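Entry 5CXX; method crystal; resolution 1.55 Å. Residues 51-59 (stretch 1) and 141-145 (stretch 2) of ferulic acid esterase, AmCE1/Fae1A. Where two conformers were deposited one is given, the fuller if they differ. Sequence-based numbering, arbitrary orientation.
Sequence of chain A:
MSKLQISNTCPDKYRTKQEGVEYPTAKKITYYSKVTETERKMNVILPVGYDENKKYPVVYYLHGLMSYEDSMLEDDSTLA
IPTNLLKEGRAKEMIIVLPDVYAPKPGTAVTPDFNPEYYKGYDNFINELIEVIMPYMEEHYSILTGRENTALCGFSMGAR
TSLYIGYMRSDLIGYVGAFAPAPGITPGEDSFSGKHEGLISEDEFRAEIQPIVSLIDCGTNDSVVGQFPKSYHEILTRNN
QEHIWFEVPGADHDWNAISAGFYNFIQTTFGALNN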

# COMPACT_ATOMS: atom_id res chain seq x y z
N ASP A 51 20.78 2.51 -11.42
CA ASP A 51 21.83 3.40 -11.93
C ASP A 51 21.56 4.77 -11.33
O ASP A 51 20.49 5.33 -11.55
CB ASP A 51 21.74 3.44 -13.43
CG ASP A 51 22.76 4.36 -14.07
OD1 ASP A 51 23.39 5.17 -13.37
OD2 ASP A 51 22.91 4.26 -15.30
N GLU A 52 22.46 5.25 -10.48
CA GLU A 52 22.27 6.53 -9.79
C GLU A 52 22.11 7.71 -10.72
O GLU A 52 21.69 8.77 -10.29
CB GLU A 52 23.45 6.82 -8.88
CG GLU A 52 23.16 6.46 -7.47
CD GLU A 52 24.42 6.51 -6.62
OE1 GLU A 52 25.51 6.77 -7.20
OE2 GLU A 52 24.29 6.30 -5.39
N ASN A 53 22.54 7.53 -11.96
CA ASN A 53 22.40 8.57 -12.97
C ASN A 53 21.04 8.54 -13.68
O ASN A 53 20.80 9.36 -14.57
CB ASN A 53 23.50 8.46 -14.01
CG ASN A 53 24.87 8.66 -13.41
OD1 ASN A 53 25.06 9.51 -12.53
ND2 ASN A 53 25.82 7.86 -13.86
N LYS A 54 20.21 7.55 -13.33
CA LYS A 54 18.79 7.53 -13.74
C LYS A 54 17.95 7.93 -12.53
O LYS A 54 18.46 7.91 -11.41
CB LYS A 54 18.37 6.14 -14.23
CG LYS A 54 19.10 5.75 -15.55
CD LYS A 54 18.81 4.27 -15.86
CE LYS A 54 19.44 3.76 -17.17
NZ LYS A 54 19.17 2.27 -17.21
N LYS A 55 16.67 8.24 -12.73
CA LYS A 55 15.76 8.46 -11.60
C LYS A 55 14.56 7.52 -11.74
O LYS A 55 14.10 7.24 -12.89
CB LYS A 55 15.27 9.90 -11.57
CG LYS A 55 16.35 10.95 -11.30
CD LYS A 55 15.80 12.35 -11.46
CE LYS A 55 16.92 13.38 -11.39
NZ LYS A 55 17.66 13.21 -10.10
N TYR A 56 14.05 7.06 -10.60
CA TYR A 56 13.01 6.05 -10.60
C TYR A 56 11.81 6.49 -9.76
O TYR A 56 11.95 7.11 -8.71
CB TYR A 56 13.55 4.71 -10.00
CG TYR A 56 14.74 4.19 -10.73
CD1 TYR A 56 16.02 4.66 -10.44
CD2 TYR A 56 14.60 3.24 -11.74
CE1 TYR A 56 17.15 4.18 -11.14
CE2 TYR A 56 15.72 2.75 -12.45
CZ TYR A 56 16.99 3.22 -12.13
OH TYR A 56 18.13 2.74 -12.80
N PRO A 57 10.62 6.08 -10.17
CA PRO A 57 9.43 6.31 -9.36
C PRO A 57 9.44 5.35 -8.18
O PRO A 57 10.20 4.36 -8.16
CB PRO A 57 8.26 6.02 -10.33
CG PRO A 57 8.84 4.90 -11.17
CD PRO A 57 10.34 5.31 -11.39
N VAL A 58 8.63 5.65 -7.17
CA VAL A 58 8.67 4.90 -5.89
C VAL A 58 7.28 4.38 -5.52
O VAL A 58 6.31 5.16 -5.58
CB VAL A 58 9.17 5.79 -4.74
CG1 VAL A 58 9.34 4.98 -3.44
CG2 VAL A 58 10.53 6.48 -5.09
N VAL A 59 7.20 3.09 -5.15
CA VAL A 59 5.99 2.57 -4.50
C VAL A 59 6.28 2.29 -3.03
O VAL A 59 7.26 1.62 -2.71
CB VAL A 59 5.43 1.31 -5.22
CG1 VAL A 59 6.41 0.22 -5.37
CG2 VAL A 59 4.18 0.77 -4.48
N TYR A 141 18.42 8.50 -2.40
CA TYR A 141 18.26 7.68 -3.60
C TYR A 141 17.92 8.53 -4.80
O TYR A 141 17.48 9.68 -4.66
CB TYR A 141 17.17 6.61 -3.40
CG TYR A 141 17.56 5.67 -2.27
CD1 TYR A 141 18.50 4.66 -2.48
CD2 TYR A 141 17.03 5.82 -0.97
CE1 TYR A 141 18.89 3.80 -1.43
CE2 TYR A 141 17.40 4.95 0.05
CZ TYR A 141 18.31 3.96 -0.19
OH TYR A 141 18.71 3.12 0.84
N SER A 142 18.13 7.97 -5.98
CA SER A 142 17.87 8.74 -7.20
C SER A 142 16.42 8.50 -7.62
O SER A 142 16.11 7.62 -8.41
CB SER A 142 18.84 8.34 -8.31
OG SER A 142 18.67 9.19 -9.41
N ILE A 143 15.53 9.29 -7.04
CA ILE A 143 14.10 9.10 -7.26
C ILE A 143 13.52 10.20 -8.16
O ILE A 143 14.07 11.29 -8.30
CB ILE A 143 13.31 9.09 -5.93
CG1 ILE A 143 13.22 10.50 -5.33
CG2 ILE A 143 13.98 8.10 -4.91
CD1 ILE A 143 12.22 10.52 -4.07
N LEU A 144 12.40 9.86 -8.78
CA LEU A 144 11.51 10.84 -9.41
C LEU A 144 10.56 11.32 -8.34
O LEU A 144 10.03 10.53 -7.57
CB LEU A 144 10.74 10.22 -10.55
CG LEU A 144 11.60 9.90 -11.78
CD1 LEU A 144 10.77 9.11 -12.77
CD2 LEU A 144 12.13 11.23 -12.41
N THR A 145 10.35 12.63 -8.27
CA THR A 145 9.40 13.16 -7.29
C THR A 145 8.12 13.58 -8.02
O THR A 145 8.06 13.63 -9.25
CB THR A 145 9.94 14.38 -6.57
OG1 THR A 145 10.35 15.34 -7.55
CG2 THR A 145 11.17 13.99 -5.71

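Residues 51-59 and 141-145 of the esterase meet through a single beta bridge, Tyr-56 with Ile-143, whose CA atoms lie 4.7 Å apart. Tyr-56 supplies both backbone hydrogen bonds: its N donates to Ser-142 O (3.1 Å, 145° at the hydrogen), and its O accepts from Leu-144 N (2.8 Å, a nearly straight 170°). Pro-57, next in line, has no amide hydrogen to offer. Two CA-H...O contacts supplement the bridge, from Lys-55 CA to Ser-142 O and from Ile-143 CA to Tyr-56 O, both 3.3 Å. Ser-142 is covered most heavily. Its CB points toward the other stretch, and the t rotamer (chi1 -173°) carries OG to Lys-54 O, to which it donates a very short hydrogen bond of 2.4 Å; this is one of two deposited conformers. Lys-54 is the last residue of a type I turn from Asp-51, held by its N donating to Asp-51 O (2.9 Å). Asp-51, chi1 t, places OD1 2.9 Å from Asn-53 N, capturing an amide within the same turn. The CA-to-CB bond of Tyr-56 points away overall, although CB still touches the other stretch; chi1 m then runs the ring back along its own stretch, so that OH accepts from Asp-51 N at 3.0 Å. Lys-55 points toward the partner: in its m rotamer CG lies 3.5 Å from Ser-142 OG, while CB sits 3.5 Å from Leu-144 CD2, aliphatic carbon against methyl. Leu-144, chi1 m and chi2 t, sets CD2 against Lys-55 and CD1 against Pro-57, the residues before and after Tyr-56, with CD1 4.1 Å from Pro-57 CD. Ile-143 adopts chi1 p (73°); although its CB points away overall, CG2 reaches Val-58 CG2 at 3.8 Å. Val-58, chi1 t, points toward the partner from the start of its strand; the contact is methyl against methyl, beside the polar bridge.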